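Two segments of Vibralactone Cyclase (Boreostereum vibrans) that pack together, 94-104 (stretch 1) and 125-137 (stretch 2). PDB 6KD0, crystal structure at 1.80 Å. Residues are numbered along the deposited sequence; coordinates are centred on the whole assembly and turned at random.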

# COMPACT_ATOMS: atom_id res chain seq x y z
N THR A 94 22.71 9.02 9.03
CA THR A 94 21.34 8.56 9.24
C THR A 94 20.43 9.16 8.17
O THR A 94 20.68 10.25 7.65
N TYR A 95 19.37 8.43 7.85
CA TYR A 95 18.51 8.73 6.71
C TYR A 95 17.06 8.82 7.15
O TYR A 95 16.70 8.30 8.21
N PRO A 96 16.20 9.46 6.35
CA PRO A 96 14.76 9.39 6.63
C PRO A 96 14.27 7.96 6.57
O PRO A 96 14.96 7.05 6.07
N LEU A 97 13.05 7.75 7.07
CA LEU A 97 12.50 6.43 7.35
C LEU A 97 11.25 6.21 6.50
O LEU A 97 10.30 6.99 6.59
N LEU A 98 11.25 5.16 5.68
CA LEU A 98 10.08 4.76 4.90
C LEU A 98 9.58 3.41 5.41
O LEU A 98 10.34 2.44 5.41
N TYR A 99 8.32 3.35 5.81
CA TYR A 99 7.73 2.11 6.33
C TYR A 99 6.70 1.63 5.32
O TYR A 99 5.69 2.31 5.10
N TRP A 100 6.94 0.48 4.70
CA TRP A 100 6.20 0.01 3.54
C TRP A 100 5.35 -1.21 3.90
O TRP A 100 5.86 -2.16 4.52
N VAL A 101 4.07 -1.18 3.52
CA VAL A 101 3.13 -2.26 3.82
C VAL A 101 2.67 -2.90 2.51
O VAL A 101 1.92 -2.29 1.72
N HIS A 102 3.02 -4.18 2.34
CA HIS A 102 2.79 -4.89 1.09
C HIS A 102 1.31 -5.24 0.88
O HIS A 102 0.49 -5.22 1.81
N CYS A 103 1.00 -5.62 -0.35
CA CYS A 103 -0.35 -5.92 -0.79
C CYS A 103 -0.71 -7.38 -0.53
O CYS A 103 0.07 -8.17 0.02
N GLY A 104 -1.92 -7.74 -0.97
CA GLY A 104 -2.30 -9.13 -1.04
C GLY A 104 -3.69 -9.46 -0.55
O GLY A 104 -3.94 -10.62 -0.19
N LEU A 125 16.30 7.28 -3.25
CA LEU A 125 15.83 8.36 -2.39
C LEU A 125 16.76 8.66 -1.24
O LEU A 125 16.59 9.69 -0.56
N GLN A 126 17.73 7.77 -0.99
CA GLN A 126 18.55 7.82 0.21
C GLN A 126 17.68 7.82 1.46
O GLN A 126 17.72 8.74 2.29
N VAL A 127 16.86 6.77 1.60
CA VAL A 127 16.06 6.55 2.79
C VAL A 127 16.24 5.09 3.20
O VAL A 127 16.54 4.24 2.36
N CYS A 128 16.06 4.82 4.49
CA CYS A 128 15.96 3.46 4.99
C CYS A 128 14.52 3.00 4.84
O CYS A 128 13.60 3.66 5.33
N ALA A 129 14.32 1.88 4.16
CA ALA A 129 12.99 1.31 3.98
C ALA A 129 12.80 0.15 4.95
O ALA A 129 13.75 -0.55 5.30
N VAL A 130 11.55 -0.05 5.36
CA VAL A 130 11.19 -1.15 6.25
C VAL A 130 9.98 -1.85 5.64
O VAL A 130 9.04 -1.19 5.20
N SER A 131 10.02 -3.18 5.61
CA SER A 131 8.95 -4.02 5.08
C SER A 131 8.66 -5.11 6.10
O SER A 131 9.59 -5.69 6.66
N ILE A 132 7.38 -5.42 6.35
CA ILE A 132 7.06 -6.33 7.44
C ILE A 132 6.10 -7.43 6.98
O ILE A 132 5.23 -7.23 6.13
N ASP A 133 6.28 -8.62 7.58
CA ASP A 133 5.47 -9.80 7.27
C ASP A 133 4.31 -9.91 8.25
O ASP A 133 4.27 -10.77 9.14
N TYR A 134 3.34 -8.99 8.09
CA TYR A 134 2.17 -9.01 8.95
C TYR A 134 1.36 -10.28 8.73
O TYR A 134 1.38 -10.89 7.65
N ARG A 135 0.64 -10.71 9.76
CA ARG A 135 -0.07 -11.99 9.67
C ARG A 135 -1.21 -11.92 8.66
O ARG A 135 -1.88 -10.89 8.51
N LEU A 136 -1.42 -13.02 7.94
CA LEU A 136 -2.38 -13.10 6.85
C LEU A 136 -3.70 -13.69 7.29
O LEU A 136 -3.76 -14.52 8.20
N THR A 137 -4.77 -13.27 6.60
CA THR A 137 -6.06 -13.93 6.68
C THR A 137 -6.06 -15.15 5.76
O THR A 137 -5.22 -15.26 4.86

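Strand 97-101 runs parallel to the strand that begins at C128, joined by backbone hydrogen bonds such as L98 N to C128 O (2.8 Å); along each extended strand, successive side chains alternate between the two sheet faces. Ahead of the strand, Y95 (chi1 m) points toward stretch 2: its CB lies 4.0 Å from C128 SG, and water 1 links its hydroxyl to Q126, 2.8 Å from both Y95 OH and Q126 OE1. P96 CB meets V127 CG1 at 4.0 Å. L97, its chi1 off-well at -146°, shares a face with C128, Y99 and V130, and its CD2 reaches V130 CG2 (3.6 Å). On the other face L98 (t, p) sets CB 4.1 Å from V127 CG2 and CD2 4.3 Å from A129 CB. Y99 (t) brings CD1 to V130 CG1 (3.8 Å) and OH to I132 CG2 (3.4 Å). The W100 (t) ring leads away, leaving S131 OG at its edge, 4.0 Å from CD1; water 2 donates to W100 O (2.9 Å) and accepts from S131 OG (2.8 Å). V101 (t) packs CG1 on Y134 CE2 (3.5 Å). H102 (p) stacks, offset and nearly parallel, on the ring of Y134 (p), whose OH donates to H102 O (2.7 Å). Water 3 joins H102 NE2 (2.8 Å) to Y134 O (2.6 Å), while H102 ND1 donates to C103 O (2.6 Å), so both ring nitrogens are engaged.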

# COMPACT_ATOMS: atom_id res chain seq x y z
CB THR A 94 20.82 8.93 10.63
OG1 THR A 94 20.85 10.35 10.79
CG2 THR A 94 21.67 8.28 11.71
CB TYR A 95 18.65 7.65 5.64
CG TYR A 95 20.08 7.48 5.19
CD1 TYR A 95 20.60 8.28 4.19
CD2 TYR A 95 20.90 6.54 5.80
CE1 TYR A 95 21.92 8.14 3.78
CE2 TYR A 95 22.22 6.39 5.39
CZ TYR A 95 22.72 7.19 4.38
OH TYR A 95 24.03 7.02 3.99
CB PRO A 96 14.13 10.25 5.54
CG PRO A 96 15.27 11.10 4.97
CD PRO A 96 16.51 10.28 5.16
CB LEU A 97 12.13 6.31 8.84
CG LEU A 97 12.26 4.99 9.59
CD1 LEU A 97 11.25 4.88 10.73
CD2 LEU A 97 12.18 3.80 8.68
CB LEU A 98 10.43 4.66 3.41
CG LEU A 98 9.33 4.06 2.52
CD1 LEU A 98 8.15 5.02 2.38
CD2 LEU A 98 9.90 3.68 1.16
CB TYR A 99 7.10 2.35 7.70
CG TYR A 99 6.55 1.13 8.37
CD1 TYR A 99 7.39 0.30 9.11
CD2 TYR A 99 5.19 0.83 8.32
CE1 TYR A 99 6.92 -0.81 9.76
CE2 TYR A 99 4.70 -0.31 8.96
CZ TYR A 99 5.58 -1.11 9.69
OH TYR A 99 5.13 -2.23 10.36
CB TRP A 100 7.16 -0.33 2.39
CG TRP A 100 6.46 -0.99 1.27
CD1 TRP A 100 6.22 -2.34 1.13
CD2 TRP A 100 5.82 -0.35 0.15
NE1 TRP A 100 5.49 -2.57 -0.02
CE2 TRP A 100 5.24 -1.37 -0.64
CE3 TRP A 100 5.70 0.98 -0.26
CZ2 TRP A 100 4.55 -1.09 -1.82
CZ3 TRP A 100 5.00 1.25 -1.44
CH2 TRP A 100 4.44 0.21 -2.20
CB VAL A 101 1.93 -1.76 4.63
CG1 VAL A 101 1.17 -2.96 5.22
CG2 VAL A 101 2.39 -0.80 5.70
CB HIS A 102 3.65 -6.17 1.05
CG HIS A 102 3.14 -7.25 1.95
ND1 HIS A 102 2.03 -8.01 1.66
CD2 HIS A 102 3.61 -7.71 3.14
CE1 HIS A 102 1.82 -8.88 2.64
NE2 HIS A 102 2.76 -8.72 3.55
CB CYS A 103 -0.50 -5.62 -2.28
SG CYS A 103 0.21 -6.95 -3.32
CB LEU A 125 14.44 8.01 -1.83
CG LEU A 125 13.25 8.51 -2.63
CD1 LEU A 125 13.48 8.37 -4.12
CD2 LEU A 125 11.99 7.78 -2.20
CB GLN A 126 19.49 9.03 0.16
CG GLN A 126 20.52 8.93 -0.98
CD GLN A 126 21.51 7.80 -0.77
OE1 GLN A 126 22.36 7.87 0.11
NE2 GLN A 126 21.37 6.73 -1.55
CB VAL A 127 14.56 6.86 2.59
CG1 VAL A 127 14.36 8.30 2.10
CG2 VAL A 127 13.94 5.86 1.63
CB CYS A 128 16.38 3.37 6.46
SG CYS A 128 18.09 3.88 6.73
CB ALA A 129 12.77 0.83 2.55
CB VAL A 130 10.85 -0.63 7.66
CG1 VAL A 130 10.57 -1.80 8.60
CG2 VAL A 130 11.96 0.25 8.19
CB SER A 131 9.35 -4.63 3.75
OG SER A 131 8.23 -5.23 3.11
CB ILE A 132 6.50 -5.59 8.68
CG1 ILE A 132 4.99 -5.31 8.57
CG2 ILE A 132 7.33 -4.35 8.97
CD1 ILE A 132 4.61 -4.28 7.50
CB ASP A 133 6.35 -11.05 7.31
CG ASP A 133 7.38 -11.09 6.18
OD1 ASP A 133 7.25 -10.27 5.24
OD2 ASP A 133 8.30 -11.92 6.25
CB TYR A 134 1.31 -7.76 8.70
CG TYR A 134 0.75 -7.57 7.30
CD1 TYR A 134 -0.42 -8.21 6.89
CD2 TYR A 134 1.38 -6.70 6.40
CE1 TYR A 134 -0.93 -8.02 5.59
CE2 TYR A 134 0.87 -6.49 5.11
CZ TYR A 134 -0.29 -7.16 4.72
OH TYR A 134 -0.78 -6.96 3.45
CB ARG A 135 -0.57 -12.41 11.05
CG ARG A 135 0.45 -13.26 11.79
CD ARG A 135 0.02 -13.55 13.22
NE ARG A 135 0.17 -12.37 14.07
CZ ARG A 135 -0.10 -12.33 15.37
NH1 ARG A 135 -0.55 -13.42 16.00
NH2 ARG A 135 0.07 -11.21 16.05
CB LEU A 136 -1.84 -13.96 5.70
CG LEU A 136 -0.51 -13.45 5.12
CD1 LEU A 136 -0.02 -14.38 4.02
CD2 LEU A 136 -0.67 -12.03 4.62
CB THR A 137 -7.17 -12.96 6.26
OG1 THR A 137 -6.98 -12.59 4.89
CG2 THR A 137 -7.17 -11.71 7.15
O HOH W 1 24.26 6.29 1.34
O HOH W 2 5.56 -4.92 3.87
O HOH W 3 2.89 -10.75 5.50
O HOH W 4 -2.11 -9.12 2.18